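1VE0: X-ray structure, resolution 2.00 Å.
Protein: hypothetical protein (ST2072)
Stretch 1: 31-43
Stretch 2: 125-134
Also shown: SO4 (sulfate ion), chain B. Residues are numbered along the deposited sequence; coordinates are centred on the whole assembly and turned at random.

Stretch 1 (31-43) GINNGIAHVIVKH
Stretch 2, residues 125-134: RTVLVKSMGE

The strand starting at G35 runs antiparallel to the strand ending at G133 (164° between directions, axes 4.5 Å apart at closest); the two stretches together bury 1006 Å². Paired hydrogen bonds set the register: I36 N to M132 O 2.8 Å, M132 N to I36 O 2.9 Å; H38 N to K130 O 2.9 Å, K130 N to H38 O 3.0 Å; I40 N to L128 O and L128 N to I40 O, both 2.7 Å. Beyond the glycines, E134 N donates to N34 O (2.9 Å), and E134 O accepts from N33 N (2.7 Å) and N34 N (3.2 Å). The tightest point is G35 opposite G133, CA to CA 4.0 Å, both extended with positive phi (164/-144, 156/-150); a CB on G35 would strike M132 O, one on G133 N34 O. Small side chains mesh on the A37 face: A37 CB lies 3.8 Å from S131 OG, V39 (t) CG1 3.8 Å from V127 CG1, and I32 (m, m) curls in, CG1 3.7 Å from S131 CB. The other face carries I36, H38 (m) and I40 (m, t) beside M132 (selenomethionine), K130 and L128 (t, p); K42 CE lies 3.9 Å from L128 CD2. H43 (m, chi2 -61°) points toward the other strand, so NE2 accepts from T126 N (2.9 Å); R125 (m, m, t) lays CD over its ring face, 3.9 Å from the centroid. A sulfate joins H43 ND1 (O1, 3.1 Å) and R125 NH2 (O2, 2.9 Å).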

# COMPACT_ATOMS: atom_id res chain seq x y z
N GLY A 31 21.54 -8.73 -9.43
CA GLY A 31 21.19 -10.02 -10.00
C GLY A 31 20.03 -9.79 -10.96
O GLY A 31 19.87 -10.53 -11.93
N ILE A 32 19.23 -8.76 -10.69
CA ILE A 32 18.10 -8.42 -11.54
C ILE A 32 18.45 -7.16 -12.34
O ILE A 32 18.91 -6.16 -11.79
CB ILE A 32 16.83 -8.14 -10.69
CG1 ILE A 32 16.39 -9.42 -9.97
CG2 ILE A 32 15.73 -7.58 -11.58
CD1 ILE A 32 15.94 -10.54 -10.88
N ASN A 33 18.22 -7.22 -13.65
CA ASN A 33 18.50 -6.10 -14.55
C ASN A 33 17.28 -5.23 -14.84
O ASN A 33 17.38 -4.01 -14.89
CB ASN A 33 19.09 -6.65 -15.86
CG ASN A 33 19.03 -5.63 -16.99
OD1 ASN A 33 18.01 -5.49 -17.67
ND2 ASN A 33 20.13 -4.91 -17.18
N ASN A 34 16.13 -5.87 -15.05
CA ASN A 34 14.90 -5.15 -15.36
C ASN A 34 13.78 -5.90 -14.64
O ASN A 34 13.62 -7.11 -14.83
CB ASN A 34 14.65 -5.17 -16.87
CG ASN A 34 13.34 -4.49 -17.27
OD1 ASN A 34 12.82 -4.75 -18.36
ND2 ASN A 34 12.83 -3.61 -16.42
N GLY A 35 13.01 -5.19 -13.83
CA GLY A 35 11.94 -5.87 -13.12
C GLY A 35 11.36 -5.11 -11.96
O GLY A 35 11.28 -3.88 -12.00
N ILE A 36 10.99 -5.83 -10.91
CA ILE A 36 10.37 -5.22 -9.74
C ILE A 36 11.01 -5.70 -8.44
O ILE A 36 11.29 -6.88 -8.27
CB ILE A 36 8.85 -5.55 -9.68
CG1 ILE A 36 8.12 -4.86 -10.84
CG2 ILE A 36 8.26 -5.12 -8.35
CD1 ILE A 36 8.15 -3.35 -10.77
N ALA A 37 11.26 -4.76 -7.55
CA ALA A 37 11.82 -5.05 -6.24
C ALA A 37 10.69 -4.86 -5.24
O ALA A 37 10.05 -3.81 -5.21
CB ALA A 37 12.96 -4.09 -5.91
N HIS A 38 10.41 -5.90 -4.47
CA HIS A 38 9.39 -5.79 -3.43
C HIS A 38 10.17 -5.64 -2.14
O HIS A 38 10.87 -6.56 -1.73
CB HIS A 38 8.55 -7.07 -3.37
CG HIS A 38 7.71 -7.30 -4.58
ND1 HIS A 38 6.45 -6.76 -4.72
CD2 HIS A 38 7.97 -7.98 -5.73
CE1 HIS A 38 5.96 -7.10 -5.90
NE2 HIS A 38 6.86 -7.84 -6.53
N VAL A 39 10.07 -4.47 -1.51
CA VAL A 39 10.78 -4.19 -0.26
C VAL A 39 9.76 -4.54 0.82
O VAL A 39 8.74 -3.84 0.98
CB VAL A 39 11.19 -2.72 -0.17
CG1 VAL A 39 11.94 -2.44 1.13
CG2 VAL A 39 12.09 -2.39 -1.37
N ILE A 40 10.05 -5.61 1.54
CA ILE A 40 9.13 -6.16 2.54
C ILE A 40 9.69 -6.34 3.94
O ILE A 40 10.84 -6.72 4.11
CB ILE A 40 8.67 -7.57 2.06
CG1 ILE A 40 7.95 -7.45 0.71
CG2 ILE A 40 7.78 -8.26 3.11
CD1 ILE A 40 8.08 -8.70 -0.13
N VAL A 41 8.88 -6.07 4.96
CA VAL A 41 9.33 -6.38 6.31
C VAL A 41 8.35 -7.43 6.79
O VAL A 41 7.15 -7.34 6.51
CB VAL A 41 9.32 -5.18 7.29
CG1 VAL A 41 10.46 -4.23 6.94
CG2 VAL A 41 7.95 -4.48 7.30
N LYS A 42 8.84 -8.45 7.47
CA LYS A 42 7.96 -9.49 7.98
C LYS A 42 7.57 -9.11 9.40
O LYS A 42 7.24 -9.96 10.21
CB LYS A 42 8.65 -10.85 7.97
CG LYS A 42 9.11 -11.31 6.60
CD LYS A 42 9.78 -12.67 6.72
CE LYS A 42 10.53 -13.05 5.46
NZ LYS A 42 11.21 -14.38 5.64
N HIS A 43 7.62 -7.81 9.68
CA HIS A 43 7.28 -7.26 10.99
C HIS A 43 5.87 -6.68 10.96
O HIS A 43 5.35 -6.38 9.88
CB HIS A 43 8.26 -6.15 11.36
CG HIS A 43 9.67 -6.61 11.49
ND1 HIS A 43 10.06 -7.54 12.42
CD2 HIS A 43 10.80 -6.24 10.83
CE1 HIS A 43 11.36 -7.73 12.34
NE2 HIS A 43 11.84 -6.95 11.38
N ARG A 125 15.63 -4.52 12.99
CA ARG A 125 14.59 -4.85 12.04
C ARG A 125 15.18 -5.51 10.82
O ARG A 125 16.26 -5.14 10.35
CB ARG A 125 13.82 -3.60 11.62
CG ARG A 125 13.11 -2.90 12.77
CD ARG A 125 12.12 -3.86 13.45
NE ARG A 125 11.13 -3.13 14.24
CZ ARG A 125 9.96 -3.64 14.62
NH1 ARG A 125 9.12 -2.91 15.33
NH2 ARG A 125 9.65 -4.89 14.28
N THR A 126 14.47 -6.49 10.29
CA THR A 126 14.94 -7.19 9.11
C THR A 126 14.13 -6.76 7.90
O THR A 126 12.90 -6.68 7.96
CB THR A 126 14.80 -8.70 9.27
OG1 THR A 126 15.60 -9.12 10.38
CG2 THR A 126 15.26 -9.42 8.01
N VAL A 127 14.82 -6.47 6.80
CA VAL A 127 14.14 -6.09 5.57
C VAL A 127 14.40 -7.14 4.50
O VAL A 127 15.54 -7.52 4.25
CB VAL A 127 14.64 -4.72 5.03
CG1 VAL A 127 13.95 -4.40 3.69
CG2 VAL A 127 14.36 -3.62 6.03
N LEU A 128 13.33 -7.64 3.88
CA LEU A 128 13.49 -8.60 2.80
C LEU A 128 13.27 -7.88 1.46
O LEU A 128 12.27 -7.17 1.28
CB LEU A 128 12.47 -9.74 2.93
CG LEU A 128 12.21 -10.57 1.67
CD1 LEU A 128 13.45 -11.40 1.29
CD2 LEU A 128 11.01 -11.48 1.91
N VAL A 129 14.21 -8.04 0.53
CA VAL A 129 14.07 -7.47 -0.79
C VAL A 129 13.94 -8.66 -1.73
O VAL A 129 14.89 -9.43 -1.95
CB VAL A 129 15.28 -6.60 -1.21
CG1 VAL A 129 15.01 -6.00 -2.60
CG2 VAL A 129 15.51 -5.48 -0.18
N LYS A 130 12.74 -8.84 -2.26
CA LYS A 130 12.45 -9.94 -3.15
C LYS A 130 12.25 -9.33 -4.52
O LYS A 130 11.26 -8.64 -4.76
CB LYS A 130 11.16 -10.63 -2.68
CG LYS A 130 10.80 -11.89 -3.42
CD LYS A 130 10.83 -13.07 -2.49
CE LYS A 130 10.33 -14.33 -3.17
NZ LYS A 130 10.69 -15.51 -2.36
N SER A 131 13.21 -9.57 -5.41
CA SER A 131 13.14 -9.01 -6.75
C SER A 131 12.85 -10.05 -7.82
O SER A 131 13.31 -11.19 -7.74
CB SER A 131 14.45 -8.29 -7.08
OG SER A 131 14.78 -7.37 -6.06
N MSE A 132 12.10 -9.63 -8.82
CA MSE A 132 11.74 -10.51 -9.92
C MSE A 132 11.85 -9.74 -11.24
O MSE A 132 11.54 -8.56 -11.31
CB MSE A 132 10.31 -11.05 -9.75
CG MSE A 132 10.17 -12.10 -8.64
SE MSE A 132 8.41 -12.96 -8.52
CE MSE A 132 7.87 -12.80 -10.37
N GLY A 133 12.31 -10.44 -12.27
CA GLY A 133 12.44 -9.81 -13.58
C GLY A 133 13.48 -10.58 -14.35
O GLY A 133 13.65 -11.78 -14.13
N GLU A 134 14.20 -9.90 -15.25
CA GLU A 134 15.22 -10.59 -16.03
C GLU A 134 16.60 -10.06 -15.65
O GLU A 134 16.66 -8.98 -15.04
CB GLU A 134 14.97 -10.36 -17.52
CG GLU A 134 15.30 -8.95 -17.96
CD GLU A 134 14.93 -8.69 -19.40
OE1 GLU A 134 15.48 -7.72 -19.97
OE2 GLU A 134 14.09 -9.44 -19.95
OXT GLU A 134 17.60 -10.74 -15.97
S SO4 B . 6.97 -7.53 15.00
O1 SO4 B . 8.21 -8.30 14.74
O2 SO4 B . 7.07 -6.22 14.36
O3 SO4 B . 6.83 -7.35 16.45
O4 SO4 B . 5.81 -8.26 14.44
O HOH W 1 20.08 -9.68 -15.17
O HOH W 2 11.45 -8.83 8.00